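Local coordinates for protein triacylglycerol lipase (Clostridium botulinum, PDB 5AH1) that probably hydrolyses ester bonds in triacylglycerols, can break down synthetic polyesters, and is an alpha/beta-hydrolase that binds zinc, at residues T119-P124 against Y136-G141; Y159-P164 against D268-Q273; F89-L94 against V103-E108; N77-L82 against G165-I170. All coordinates share one frame; numbering follows the deposited sequence. Where two conformers were deposited one is given.

In the fold
From the N terminus, 77-82 leads into strand 80-83 of the parallel alpha/beta-hydrolase sheet and opens the long loop that interaction 4 closes at 165-170. Within that loop two shorter ones follow in series. Interaction 3 closes 89-94 onto the start of helix 106-112, and interaction 1 closes the end of edge strand 117-120 onto helix 128-140. Interaction 2 starts at 159-164, directly before the second half of interaction 4, and ends at 268-273, so those two cross. Interactions 1 and 4 reach neighbouring strands, while Glu93 and Lys270 form a salt bridge between interactions 3 and 2. Together they join the sheet edge to the region near the zinc.

Interaction 1 (T119-P124 against Y136-G141); sequences TATVGP and YAYIVG
A first torsion of -158° places CG of Tyr138 anti to its own backbone N, and a second torsion of -84° turns the ring so that one face lies against the backbone of Ala120 and Thr121. Across that face, Thr121 N stands 3.7 Å above the ring plane and over its centre, while Ala120 C sits nearer the rim. Ala120 adds an apolar touch through its methyl group, with CB 3.8 Å from Tyr138 CD1. The phenol end is tied back by water: one molecule lies 2.7 Å from Thr119 O, to which it donates, and 2.7 Å from Tyr138 OH. Helix 128-140 is thereby packed on the end of strand 117-120, the outermost strand on this side of the alpha/beta-hydrolase sheet. Tyr163, on strand 159-163, meets the same tyrosine ring with its plane at about 55°. Thr121 N is buried and has no conventional hydrogen-bond partner. The positions of its bonded neighbours, Ala120 C and Thr121 CA, direct its N-H at the middle of the Tyr138 ring, a geometry consistent with an N-H-pi contact in which the aromatic electrons partly compensate the polar group.

Interaction 2 (Y159-P164 against D268-Q273); sequences YGRTYP and DLKLDQ
The guanidinium of Arg161 has Lys270 CG over one face, 3.7 Å above its plane and offset toward the rim, and carboxylate oxygens of Asp268 and Asp272 in plane at its edge. Arg161, Asp268 and Asp272 form a salt-bridge network linking strand 159-163, half of a two-stranded antiparallel sheet with 142-145, to the loop that follows helix 242-257. One nitrogen does most of the work. Arg161 NH2 donates to Asp272 OD1 at 2.9 Å and to Asp268 OD2 at 2.9 Å, and both bonds are nearly straight, at 168° and 165°. The carboxylates present themselves differently: Asp272 OD1 is met on its syn side, whereas Asp268 OD2 is approached from above its carboxylate plane. A longer bond from Arg161 NH1 to the same Asp268 OD2 is weak. Arg161 gets there with CG set between its backbone N and carbonyl carbon (chi1 65°) and a bend at the third torsion. Asp268 is itself held by an Asx turn, in which its OD1 accepts from Lys270 N at 2.8 Å. The ammonium of Lys270 leads away from the arginine: NZ donates to Asp268 O at 2.9 Å and forms a salt bridge with Glu93, so the lysine offers Arg161 its aliphatic part. The zinc ion lies about 11 Å from the side chain of Asp272. The next residue brings this loop to the metal's second shell, where Gln273 NE2 is hydrogen-bonded to OD2 of the zinc ligand Asp130.

Interaction 3 (F89-L94 against V103-E108); sequences FGRDEL and VVDLQE
Arg91 grips the carboxylate of Asp105 end-on with two nitrogens, one to each oxygen. The bond from Arg91 NH1 to Asp105 OD1 measures 2.9 Å and is almost straight at 172°; the one from Arg91 NH2 to Asp105 OD2 is also 2.9 Å and uses the syn lone pair. Guanidinium and carboxylate planes are 29° apart, nearly coplanar, which suits a two-pronged, end-on bridge. Over one face of the guanidinium lies the amide of Gln107, its NE2 3.4 Å above the plane and over the centre, with the two flat groups stacked 22° from parallel. Further out, each partner has its own support. Gln107 OE1 is hydrogen-bonded to Thr119 OG1 on strand 117-120, which helps fix how the amide is turned. On the other side, Arg91 sits in a type I turn from Gly90 to Glu93, closed by Glu93 N to Gly90 O at 3.0 Å and braced by Gly90 N donating to Glu93 OE1 at 2.8 Å. Asp105 occupies the N-cap of helix 106-112, its OD1 accepting a weak bond from Glu108 N. That helix joins parallel neighbours 80-83 and 117-120, the beta-alpha-beta crossover expected in an alpha/beta-hydrolase sheet.

Interaction 4 (N77-L82 against G165-I170); sequences NYPIVL and GIYKNI
Pro79 and Tyr167 meet at about a right angle, the proline pointing its ring at the flat side of the tyrosine. Pro79 CG is 3.9 Å from the centroid of the Tyr167 ring and 22° off its normal, which meets the geometry of a CH-pi contact over the face. The approach is offset toward the phenol end: the nearest ring atom is Tyr167 CZ, 3.6 Å from Pro79 CG, and Pro79 CD lies 3.6 Å from Tyr167 OH. The tyrosine reaches across because its CG is anti to the backbone N (chi1 -162°). Pro79 leads into strand 80-83, which lies between 117-120 and 176-181 in the parallel alpha/beta-hydrolase sheet; the latter strand leads into what is probably the nucleophile elbow of the fold. The 165-170 loop thus covers the sheet beside helix 128-140, whose Ile139 shares a backbone hydrogen bond with Tyr167. Two residues further on, within the strand, Val81 CG1 comes within 4.4 Å of Ile166 CD1, a loose apolar touch that is uncertain because Ile166 has two conformers. The loop itself is shaped by a type I turn from Tyr167 to Ile170, and from within the turn Lys168 NZ reaches back to donate to Gly165 O at 2.9 Å.

Interaction 1 (T119-P124 against Y136-G141)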
loop_
_atom_site.group_PDB
_atom_site.type_symbol
_atom_site.label_atom_id
_atom_site.label_comp_id
_atom_site.label_asym_id
_atom_site.label_seq_id
_atom_site.Cartn_x
_atom_site.Cartn_y
_atom_site.Cartn_z
ATOM N N THR A 119 -12.251 4.233 -5.150
ATOM C CA THR A 119 -10.960 3.590 -5.332
ATOM C C THR A 119 -10.052 4.541 -6.099
ATOM O O THR A 119 -10.434 5.056 -7.148
ATOM C CB THR A 119 -11.104 2.281 -6.125
ATOM O OG1 THR A 119 -11.949 1.380 -5.399
ATOM C CG2 THR A 119 -9.759 1.605 -6.334
ATOM N N ALA A 120 -8.871 4.801 -5.554
ATOM C CA ALA A 120 -7.869 5.601 -6.252
ATOM C C ALA A 120 -6.790 4.701 -6.817
ATOM O O ALA A 120 -6.431 3.693 -6.208
ATOM C CB ALA A 120 -7.269 6.630 -5.329
ATOM N N THR A 121 -6.235 5.100 -7.956
ATOM C CA THR A 121 -5.201 4.315 -8.615
ATOM C C THR A 121 -3.998 5.208 -8.888
ATOM O O THR A 121 -4.150 6.309 -9.427
ATOM C CB THR A 121 -5.764 3.651 -9.869
ATOM O OG1 THR A 121 -6.812 2.763 -9.434
ATOM C CG2 THR A 121 -4.692 2.878 -10.615
ATOM N N VAL A 122 -2.822 4.744 -8.473
ATOM C CA VAL A 122 -1.579 5.490 -8.581
ATOM C C VAL A 122 -0.480 4.599 -9.179
ATOM O O VAL A 122 -0.731 3.434 -9.483
ATOM C CB VAL A 122 -1.167 6.069 -7.203
ATOM C CG1 VAL A 122 -2.261 7.008 -6.669
ATOM C CG2 VAL A 122 -0.870 4.958 -6.192
ATOM N N GLY A 123 0.729 5.136 -9.370
ATOM C CA GLY A 123 1.768 4.382 -10.034
ATOM C C GLY A 123 2.114 3.118 -9.258
ATOM O O GLY A 123 2.374 3.190 -8.043
ATOM N N PRO A 124 2.119 1.957 -9.927
ATOM C CA PRO A 124 2.372 0.704 -9.209
ATOM C C PRO A 124 3.810 0.563 -8.683
ATOM O O PRO A 124 4.031 -0.194 -7.732
ATOM C CB PRO A 124 2.051 -0.373 -10.248
ATOM C CG PRO A 124 2.224 0.307 -11.562
ATOM C CD PRO A 124 1.766 1.714 -11.337
ATOM N N TYR A 136 -3.459 12.808 -5.001
ATOM C CA TYR A 136 -4.068 14.130 -4.950
ATOM C C TYR A 136 -4.869 14.434 -6.219
ATOM O O TYR A 136 -6.059 14.757 -6.153
ATOM C CB TYR A 136 -2.986 15.190 -4.689
ATOM C CG TYR A 136 -3.496 16.600 -4.780
ATOM C CD1 TYR A 136 -4.123 17.213 -3.706
ATOM C CD2 TYR A 136 -3.351 17.325 -5.946
ATOM C CE1 TYR A 136 -4.605 18.506 -3.805
ATOM C CE2 TYR A 136 -3.833 18.611 -6.059
ATOM C CZ TYR A 136 -4.471 19.197 -4.985
ATOM O OH TYR A 136 -4.939 20.486 -5.093
ATOM N N ALA A 137 -4.245 14.269 -7.371
ATOM C CA ALA A 137 -4.926 14.553 -8.632
ATOM C C ALA A 137 -6.056 13.575 -8.900
ATOM O O ALA A 137 -7.082 13.954 -9.477
ATOM C CB ALA A 137 -3.934 14.535 -9.772
ATOM N N TYR A 138 -5.876 12.320 -8.506
ATOM C CA TYR A 138 -6.901 11.306 -8.734
ATOM C C TYR A 138 -8.180 11.659 -7.987
ATOM O O TYR A 138 -9.289 11.393 -8.462
ATOM C CB TYR A 138 -6.412 9.909 -8.312
ATOM C CG TYR A 138 -7.174 8.817 -9.002
ATOM C CD1 TYR A 138 -8.383 8.371 -8.504
ATOM C CD2 TYR A 138 -6.742 8.302 -10.215
ATOM C CE1 TYR A 138 -9.118 7.406 -9.159
ATOM C CE2 TYR A 138 -7.477 7.342 -10.881
ATOM C CZ TYR A 138 -8.661 6.898 -10.344
ATOM O OH TYR A 138 -9.411 5.958 -11.014
ATOM N N ILE A 139 -8.018 12.253 -6.804
ATOM C CA ILE A 139 -9.165 12.643 -5.988
ATOM C C ILE A 139 -9.799 13.960 -6.443
ATOM O O ILE A 139 -11.014 14.018 -6.674
ATOM C CB ILE A 139 -8.746 12.741 -4.485
ATOM C CG1 ILE A 139 -8.351 11.360 -3.947
ATOM C CG2 ILE A 139 -9.869 13.315 -3.633
ATOM C CD1 ILE A 139 -7.674 11.385 -2.584
ATOM N N VAL A 140 -8.978 14.996 -6.548
ATOM C CA VAL A 140 -9.416 16.347 -6.865
ATOM C C VAL A 140 -9.773 16.517 -8.348
ATOM O O VAL A 140 -10.678 17.278 -8.710
ATOM C CB VAL A 140 -8.323 17.365 -6.455
ATOM C CG1 VAL A 140 -8.713 18.776 -6.849
ATOM C CG2 VAL A 140 -8.064 17.285 -4.957
ATOM N N GLY A 141 -9.060 15.791 -9.200
ATOM C CA GLY A 141 -9.128 15.975 -10.640
ATOM C C GLY A 141 -7.995 16.871 -11.107
ATOM O O GLY A 141 -7.510 17.716 -10.366
HETATM O O HOH W 1 -11.118 4.353 -9.673
#

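Interaction 2 (Y159-P164 against D268-Q273)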
loop_
_atom_site.group_PDB
_atom_site.type_symbol
_atom_site.label_atom_id
_atom_site.label_comp_id
_atom_site.label_asym_id
_atom_site.label_seq_id
_atom_site.Cartn_x
_atom_site.Cartn_y
_atom_site.Cartn_z
ATOM N N TYR A 159 5.040 17.417 -14.807
ATOM C CA TYR A 159 3.629 17.079 -15.022
ATOM C C TYR A 159 3.475 15.666 -15.509
ATOM O O TYR A 159 4.252 15.200 -16.342
ATOM C CB TYR A 159 2.971 18.059 -15.998
ATOM C CG TYR A 159 3.000 19.470 -15.491
ATOM C CD1 TYR A 159 2.128 19.881 -14.492
ATOM C CD2 TYR A 159 3.919 20.373 -15.967
ATOM C CE1 TYR A 159 2.176 21.172 -14.000
ATOM C CE2 TYR A 159 3.980 21.660 -15.490
ATOM C CZ TYR A 159 3.098 22.060 -14.496
ATOM O OH TYR A 159 3.109 23.344 -13.981
ATOM N N GLY A 160 2.435 15.020 -15.023
ATOM C CA GLY A 160 2.148 13.645 -15.357
ATOM C C GLY A 160 0.838 13.519 -16.096
ATOM O O GLY A 160 0.494 14.367 -16.924
ATOM N N ARG A 161 0.091 12.467 -15.803
ATOM C CA ARG A 161 -1.148 12.231 -16.512
ATOM C C ARG A 161 -2.289 13.038 -15.893
ATOM O O ARG A 161 -2.105 13.754 -14.902
ATOM C CB ARG A 161 -1.436 10.737 -16.623
ATOM C CG ARG A 161 -1.699 10.023 -15.349
ATOM C CD ARG A 161 -2.076 8.561 -15.631
ATOM N NE ARG A 161 -1.013 7.804 -16.290
ATOM C CZ ARG A 161 -1.183 6.636 -16.911
ATOM N NH1 ARG A 161 -2.375 6.061 -16.971
ATOM N NH2 ARG A 161 -0.153 6.033 -17.478
ATOM N N THR A 162 -3.441 12.967 -16.536
ATOM C CA THR A 162 -4.596 13.767 -16.165
ATOM C C THR A 162 -5.763 12.873 -15.772
ATOM O O THR A 162 -6.034 11.880 -16.447
ATOM C CB THR A 162 -4.995 14.675 -17.352
ATOM O OG1 THR A 162 -3.895 15.533 -17.669
ATOM C CG2 THR A 162 -6.219 15.522 -17.029
ATOM N N TYR A 163 -6.428 13.233 -14.671
ATOM C CA TYR A 163 -7.530 12.454 -14.114
ATOM C C TYR A 163 -8.785 13.291 -13.965
ATOM O O TYR A 163 -8.706 14.505 -13.771
ATOM C CB TYR A 163 -7.154 11.945 -12.732
ATOM C CG TYR A 163 -5.991 10.999 -12.733
ATOM C CD1 TYR A 163 -6.099 9.739 -13.303
ATOM C CD2 TYR A 163 -4.793 11.346 -12.128
ATOM C CE1 TYR A 163 -5.035 8.865 -13.296
ATOM C CE2 TYR A 163 -3.738 10.477 -12.102
ATOM C CZ TYR A 163 -3.862 9.244 -12.689
ATOM O OH TYR A 163 -2.793 8.390 -12.641
ATOM N N PRO A 164 -9.957 12.644 -14.028
ATOM C CA PRO A 164 -11.207 13.399 -13.874
ATOM C C PRO A 164 -11.515 13.844 -12.431
ATOM O O PRO A 164 -12.132 14.890 -12.235
ATOM C CB PRO A 164 -12.272 12.428 -14.410
ATOM C CG PRO A 164 -11.679 11.072 -14.220
ATOM C CD PRO A 164 -10.195 11.248 -14.431
ATOM N N ASP A 268 -0.849 -1.058 -17.067
ATOM C CA ASP A 268 0.002 0.072 -17.439
ATOM C C ASP A 268 0.847 0.372 -16.205
ATOM O O ASP A 268 0.315 0.478 -15.101
ATOM C CB ASP A 268 -0.933 1.237 -17.811
ATOM C CG ASP A 268 -0.218 2.548 -18.157
ATOM O OD1 ASP A 268 1.018 2.680 -18.021
ATOM O OD2 ASP A 268 -0.950 3.480 -18.581
ATOM N N LEU A 269 2.160 0.451 -16.370
ATOM C CA LEU A 269 3.064 0.724 -15.241
ATOM C C LEU A 269 3.146 2.207 -14.885
ATOM O O LEU A 269 3.701 2.562 -13.849
ATOM C CB LEU A 269 4.460 0.178 -15.503
ATOM C CG LEU A 269 4.511 -1.327 -15.746
ATOM C CD1 LEU A 269 5.903 -1.742 -16.188
ATOM C CD2 LEU A 269 4.076 -2.106 -14.512
ATOM N N LYS A 270 2.579 3.067 -15.727
ATOM C CA LYS A 270 2.362 4.478 -15.392
ATOM C C LYS A 270 3.650 5.227 -15.056
ATOM O O LYS A 270 3.656 6.121 -14.211
ATOM C CB LYS A 270 1.330 4.605 -14.259
ATOM C CG LYS A 270 0.095 3.738 -14.490
ATOM C CD LYS A 270 -1.050 3.970 -13.491
ATOM C CE LYS A 270 -2.230 3.070 -13.810
ATOM N NZ LYS A 270 -1.948 1.638 -13.611
ATOM N N LEU A 271 4.721 4.921 -15.789
ATOM C CA LEU A 271 6.014 5.579 -15.605
ATOM C C LEU A 271 6.209 6.729 -16.607
ATOM O O LEU A 271 7.327 7.007 -17.029
ATOM C CB LEU A 271 7.141 4.537 -15.694
ATOM C CG LEU A 271 7.145 3.575 -14.495
ATOM C CD1 LEU A 271 7.989 2.356 -14.793
ATOM C CD2 LEU A 271 7.612 4.253 -13.215
ATOM N N ASP A 272 5.113 7.397 -16.943
ATOM C CA ASP A 272 5.105 8.530 -17.861
ATOM C C ASP A 272 6.164 9.574 -17.503
ATOM O O ASP A 272 6.809 10.144 -18.387
ATOM C CB ASP A 272 3.742 9.236 -17.851
ATOM C CG ASP A 272 2.576 8.322 -18.174
ATOM O OD1 ASP A 272 2.560 7.153 -17.742
ATOM O OD2 ASP A 272 1.648 8.812 -18.848
ATOM N N GLN A 273 6.325 9.839 -16.210
ATOM C CA GLN A 273 7.166 10.944 -15.768
ATOM C C GLN A 273 8.636 10.696 -16.060
ATOM O O GLN A 273 9.406 11.635 -16.160
ATOM C CB GLN A 273 6.931 11.287 -14.286
ATOM C CG GLN A 273 7.561 10.346 -13.258
ATOM C CD GLN A 273 6.740 9.107 -12.999
ATOM O OE1 GLN A 273 6.158 8.511 -13.908
ATOM N NE2 GLN A 273 6.685 8.706 -11.739
HETATM O O HOH W 2 1.223 8.175 -14.336
#

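Interaction 3 (F89-L94 against V103-E108)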
loop_
_atom_site.group_PDB
_atom_site.type_symbol
_atom_site.label_atom_id
_atom_site.label_comp_id
_atom_site.label_asym_id
_atom_site.label_seq_id
_atom_site.Cartn_x
_atom_site.Cartn_y
_atom_site.Cartn_z
ATOM N N PHE A 89 -3.146 -2.307 -9.501
ATOM C CA PHE A 89 -3.674 -1.681 -10.710
ATOM C C PHE A 89 -5.107 -1.201 -10.515
ATOM O O PHE A 89 -5.698 -1.424 -9.459
ATOM C CB PHE A 89 -3.529 -2.657 -11.874
ATOM C CG PHE A 89 -2.093 -2.964 -12.165
ATOM C CD1 PHE A 89 -1.328 -2.100 -12.934
ATOM C CD2 PHE A 89 -1.480 -4.077 -11.606
ATOM C CE1 PHE A 89 0.032 -2.340 -13.151
ATOM C CE2 PHE A 89 -0.133 -4.325 -11.832
ATOM C CZ PHE A 89 0.624 -3.456 -12.610
ATOM N N GLY A 90 -5.642 -0.533 -11.530
ATOM C CA GLY A 90 -6.936 0.120 -11.432
ATOM C C GLY A 90 -8.108 -0.767 -11.762
ATOM O O GLY A 90 -7.959 -1.897 -12.238
ATOM N N ARG A 91 -9.292 -0.231 -11.506
ATOM C CA ARG A 91 -10.542 -0.949 -11.740
ATOM C C ARG A 91 -10.757 -1.325 -13.197
ATOM O O ARG A 91 -11.460 -2.285 -13.479
ATOM C CB ARG A 91 -11.728 -0.116 -11.252
ATOM C CG ARG A 91 -11.791 0.019 -9.755
ATOM C CD ARG A 91 -13.018 0.823 -9.307
ATOM N NE ARG A 91 -14.290 0.254 -9.749
ATOM C CZ ARG A 91 -14.918 -0.734 -9.124
ATOM N NH1 ARG A 91 -14.400 -1.289 -8.039
ATOM N NH2 ARG A 91 -16.070 -1.189 -9.587
ATOM N N ASP A 92 -10.157 -0.556 -14.109
ATOM C CA ASP A 92 -10.251 -0.794 -15.545
ATOM C C ASP A 92 -9.108 -1.660 -16.075
ATOM O O ASP A 92 -8.947 -1.801 -17.282
ATOM C CB ASP A 92 -10.235 0.545 -16.288
ATOM C CG ASP A 92 -8.924 1.307 -16.099
ATOM O OD1 ASP A 92 -8.394 1.318 -14.970
ATOM O OD2 ASP A 92 -8.424 1.891 -17.088
ATOM N N GLU A 93 -8.313 -2.236 -15.183
ATOM C CA GLU A 93 -7.174 -3.057 -15.582
ATOM C C GLU A 93 -7.363 -4.504 -15.137
ATOM O O GLU A 93 -8.250 -4.803 -14.340
ATOM C CB GLU A 93 -5.873 -2.463 -15.007
ATOM C CG GLU A 93 -5.621 -1.031 -15.498
ATOM C CD GLU A 93 -4.311 -0.431 -15.043
ATOM O OE1 GLU A 93 -4.245 0.114 -13.926
ATOM O OE2 GLU A 93 -3.348 -0.443 -15.830
ATOM N N LEU A 94 -6.551 -5.391 -15.705
ATOM C CA LEU A 94 -6.531 -6.817 -15.355
ATOM C C LEU A 94 -7.848 -7.523 -15.644
ATOM O O LEU A 94 -8.201 -8.490 -14.964
ATOM C CB LEU A 94 -6.134 -7.030 -13.886
ATOM C CG LEU A 94 -4.813 -6.404 -13.438
ATOM C CD1 LEU A 94 -4.499 -6.845 -12.012
ATOM C CD2 LEU A 94 -3.673 -6.761 -14.400
ATOM N N VAL A 103 -12.033 -11.263 -7.119
ATOM C CA VAL A 103 -13.292 -11.575 -7.797
ATOM C C VAL A 103 -14.500 -11.060 -7.032
ATOM O O VAL A 103 -15.628 -11.153 -7.527
ATOM C CB VAL A 103 -13.457 -13.081 -8.039
ATOM C CG1 VAL A 103 -12.368 -13.581 -8.971
ATOM C CG2 VAL A 103 -13.472 -13.860 -6.727
ATOM N N VAL A 104 -14.270 -10.532 -5.830
ATOM C CA VAL A 104 -15.310 -9.833 -5.078
ATOM C C VAL A 104 -15.023 -8.340 -5.162
ATOM O O VAL A 104 -13.944 -7.914 -4.839
ATOM C CB VAL A 104 -15.344 -10.273 -3.607
ATOM C CG1 VAL A 104 -16.381 -9.463 -2.819
ATOM C CG2 VAL A 104 -15.614 -11.776 -3.500
ATOM N N ASP A 105 -15.984 -7.543 -5.605
ATOM C CA ASP A 105 -15.759 -6.111 -5.781
ATOM C C ASP A 105 -16.074 -5.391 -4.466
ATOM O O ASP A 105 -17.228 -5.025 -4.218
ATOM C CB ASP A 105 -16.618 -5.596 -6.940
ATOM C CG ASP A 105 -16.303 -4.156 -7.311
ATOM O OD1 ASP A 105 -15.609 -3.467 -6.537
ATOM O OD2 ASP A 105 -16.748 -3.700 -8.379
ATOM N N LEU A 106 -15.063 -5.225 -3.614
ATOM C CA LEU A 106 -15.294 -4.665 -2.280
ATOM C C LEU A 106 -15.888 -3.263 -2.340
ATOM O O LEU A 106 -16.775 -2.941 -1.541
ATOM C CB LEU A 106 -13.996 -4.643 -1.469
ATOM C CG LEU A 106 -13.429 -5.987 -1.023
ATOM C CD1 LEU A 106 -12.061 -5.800 -0.413
ATOM C CD2 LEU A 106 -14.362 -6.666 -0.029
ATOM N N GLN A 107 -15.427 -2.442 -3.287
ATOM C CA GLN A 107 -15.996 -1.106 -3.445
ATOM C C GLN A 107 -17.520 -1.190 -3.626
ATOM O O GLN A 107 -18.290 -0.458 -2.985
ATOM C CB GLN A 107 -15.382 -0.376 -4.635
ATOM C CG GLN A 107 -16.017 0.985 -4.902
ATOM C CD GLN A 107 -15.548 1.620 -6.185
ATOM O OE1 GLN A 107 -14.395 2.033 -6.300
ATOM N NE2 GLN A 107 -16.431 1.677 -7.176
ATOM N N GLU A 108 -17.955 -2.080 -4.510
ATOM C CA GLU A 108 -19.380 -2.218 -4.795
ATOM C C GLU A 108 -20.135 -2.696 -3.555
ATOM O O GLU A 108 -21.207 -2.181 -3.239
ATOM C CB GLU A 108 -19.597 -3.178 -5.973
ATOM C CG GLU A 108 -21.009 -3.132 -6.587
ATOM C CD GLU A 108 -22.042 -3.958 -5.825
ATOM O OE1 GLU A 108 -21.668 -4.976 -5.200
ATOM O OE2 GLU A 108 -23.240 -3.593 -5.868
#

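Interaction 4 (N77-L82 against G165-I170)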
loop_
_atom_site.group_PDB
_atom_site.type_symbol
_atom_site.label_atom_id
_atom_site.label_comp_id
_atom_site.label_asym_id
_atom_site.label_seq_id
_atom_site.Cartn_x
_atom_site.Cartn_y
_atom_site.Cartn_z
ATOM N N ASN A 77 -20.009 11.201 8.223
ATOM C CA ASN A 77 -20.492 10.604 6.967
ATOM C C ASN A 77 -19.430 10.635 5.864
ATOM O O ASN A 77 -19.743 10.592 4.669
ATOM C CB ASN A 77 -21.775 11.301 6.493
ATOM C CG ASN A 77 -21.600 12.804 6.327
ATOM O OD1 ASN A 77 -20.497 13.335 6.458
ATOM N ND2 ASN A 77 -22.691 13.497 6.023
ATOM N N TYR A 78 -18.163 10.688 6.265
ATOM C CA TYR A 78 -17.073 10.814 5.311
ATOM C C TYR A 78 -16.932 9.515 4.526
ATOM O O TYR A 78 -17.009 8.425 5.089
ATOM C CB TYR A 78 -15.776 11.101 6.046
ATOM C CG TYR A 78 -15.811 12.305 6.958
ATOM C CD1 TYR A 78 -16.504 13.457 6.622
ATOM C CD2 TYR A 78 -15.132 12.283 8.170
ATOM C CE1 TYR A 78 -16.506 14.554 7.452
ATOM C CE2 TYR A 78 -15.121 13.378 9.013
ATOM C CZ TYR A 78 -15.831 14.507 8.672
ATOM O OH TYR A 78 -15.796 15.594 9.518
ATOM N N PRO A 79 -16.663 9.628 3.215
ATOM C CA PRO A 79 -16.440 8.417 2.418
ATOM C C PRO A 79 -15.057 7.827 2.621
ATOM O O PRO A 79 -14.155 8.475 3.158
ATOM C CB PRO A 79 -16.571 8.913 0.981
ATOM C CG PRO A 79 -16.105 10.306 1.057
ATOM C CD PRO A 79 -16.632 10.831 2.368
ATOM N N ILE A 80 -14.915 6.587 2.163
ATOM C CA ILE A 80 -13.640 5.874 2.147
ATOM C C ILE A 80 -13.020 5.999 0.759
ATOM O O ILE A 80 -13.719 5.917 -0.250
ATOM C CB ILE A 80 -13.872 4.369 2.499
ATOM C CG1 ILE A 80 -14.243 4.233 3.980
ATOM C CG2 ILE A 80 -12.669 3.512 2.149
ATOM C CD1 ILE A 80 -14.883 2.907 4.343
ATOM N N VAL A 81 -11.708 6.211 0.714
ATOM C CA VAL A 81 -10.935 6.110 -0.509
ATOM C C VAL A 81 -9.877 5.027 -0.288
ATOM O O VAL A 81 -9.044 5.120 0.616
ATOM C CB VAL A 81 -10.286 7.469 -0.907
ATOM C CG1 VAL A 81 -9.370 7.312 -2.111
ATOM C CG2 VAL A 81 -11.366 8.508 -1.194
ATOM N N LEU A 82 -9.907 4.023 -1.160
ATOM C CA LEU A 82 -9.016 2.864 -1.112
ATOM C C LEU A 82 -7.785 3.104 -1.981
ATOM O O LEU A 82 -7.912 3.566 -3.114
ATOM C CB LEU A 82 -9.768 1.641 -1.648
ATOM C CG LEU A 82 -11.047 1.241 -0.910
ATOM C CD1 LEU A 82 -11.786 0.172 -1.688
ATOM C CD2 LEU A 82 -10.749 0.735 0.481
ATOM N N GLY A 165 -11.077 13.072 -11.443
ATOM C CA GLY A 165 -11.373 13.373 -10.051
ATOM C C GLY A 165 -12.514 12.518 -9.557
ATOM O O GLY A 165 -13.593 12.545 -10.152
ATOM N N ILE A 166 -12.289 11.745 -8.498
ATOM C CA ILE A 166 -13.339 10.870 -7.953
ATOM C C ILE A 166 -14.055 11.453 -6.743
ATOM O O ILE A 166 -15.115 10.970 -6.366
ATOM C CB ILE A 166 -12.816 9.475 -7.549
ATOM C CG1 ILE A 166 -11.618 9.614 -6.603
ATOM C CG2 ILE A 166 -12.504 8.653 -8.797
ATOM C CD1 ILE A 166 -11.172 8.343 -5.949
ATOM N N TYR A 167 -13.489 12.487 -6.124
ATOM C CA TYR A 167 -14.179 13.138 -5.001
ATOM C C TYR A 167 -13.822 14.612 -5.022
ATOM O O TYR A 167 -13.110 15.122 -4.157
ATOM C CB TYR A 167 -13.877 12.473 -3.649
ATOM C CG TYR A 167 -14.869 12.822 -2.558
ATOM C CD1 TYR A 167 -16.214 12.457 -2.661
ATOM C CD2 TYR A 167 -14.462 13.503 -1.415
ATOM C CE1 TYR A 167 -17.117 12.777 -1.666
ATOM C CE2 TYR A 167 -15.368 13.824 -0.411
ATOM C CZ TYR A 167 -16.700 13.463 -0.545
ATOM O OH TYR A 167 -17.610 13.766 0.445
ATOM N N LYS A 168 -14.339 15.292 -6.040
ATOM C CA LYS A 168 -13.865 16.618 -6.395
ATOM C C LYS A 168 -14.167 17.682 -5.351
ATOM O O LYS A 168 -13.497 18.717 -5.320
ATOM C CB LYS A 168 -14.450 17.039 -7.743
ATOM C CG LYS A 168 -13.900 16.259 -8.933
ATOM C CD LYS A 168 -14.388 16.858 -10.264
ATOM C CE LYS A 168 -15.510 16.044 -10.879
ATOM N NZ LYS A 168 -15.060 14.690 -11.333
ATOM N N ASN A 169 -15.155 17.411 -4.497
ATOM C CA ASN A 169 -15.616 18.369 -3.495
ATOM C C ASN A 169 -14.892 18.247 -2.149
ATOM O O ASN A 169 -15.256 18.916 -1.179
ATOM C CB ASN A 169 -17.134 18.236 -3.297
ATOM C CG ASN A 169 -17.563 16.826 -2.891
ATOM O OD1 ASN A 169 -16.975 15.823 -3.321
ATOM N ND2 ASN A 169 -18.611 16.745 -2.068
ATOM N N ILE A 170 -13.863 17.404 -2.098
ATOM C CA ILE A 170 -13.089 17.211 -0.876
ATOM C C ILE A 170 -12.655 18.551 -0.290
ATOM O O ILE A 170 -12.293 19.467 -1.025
ATOM C CB ILE A 170 -11.847 16.325 -1.155
ATOM C CG1 ILE A 170 -11.191 15.911 0.158
ATOM C CG2 ILE A 170 -10.845 17.001 -2.131
ATOM C CD1 ILE A 170 -10.184 14.764 -0.021
#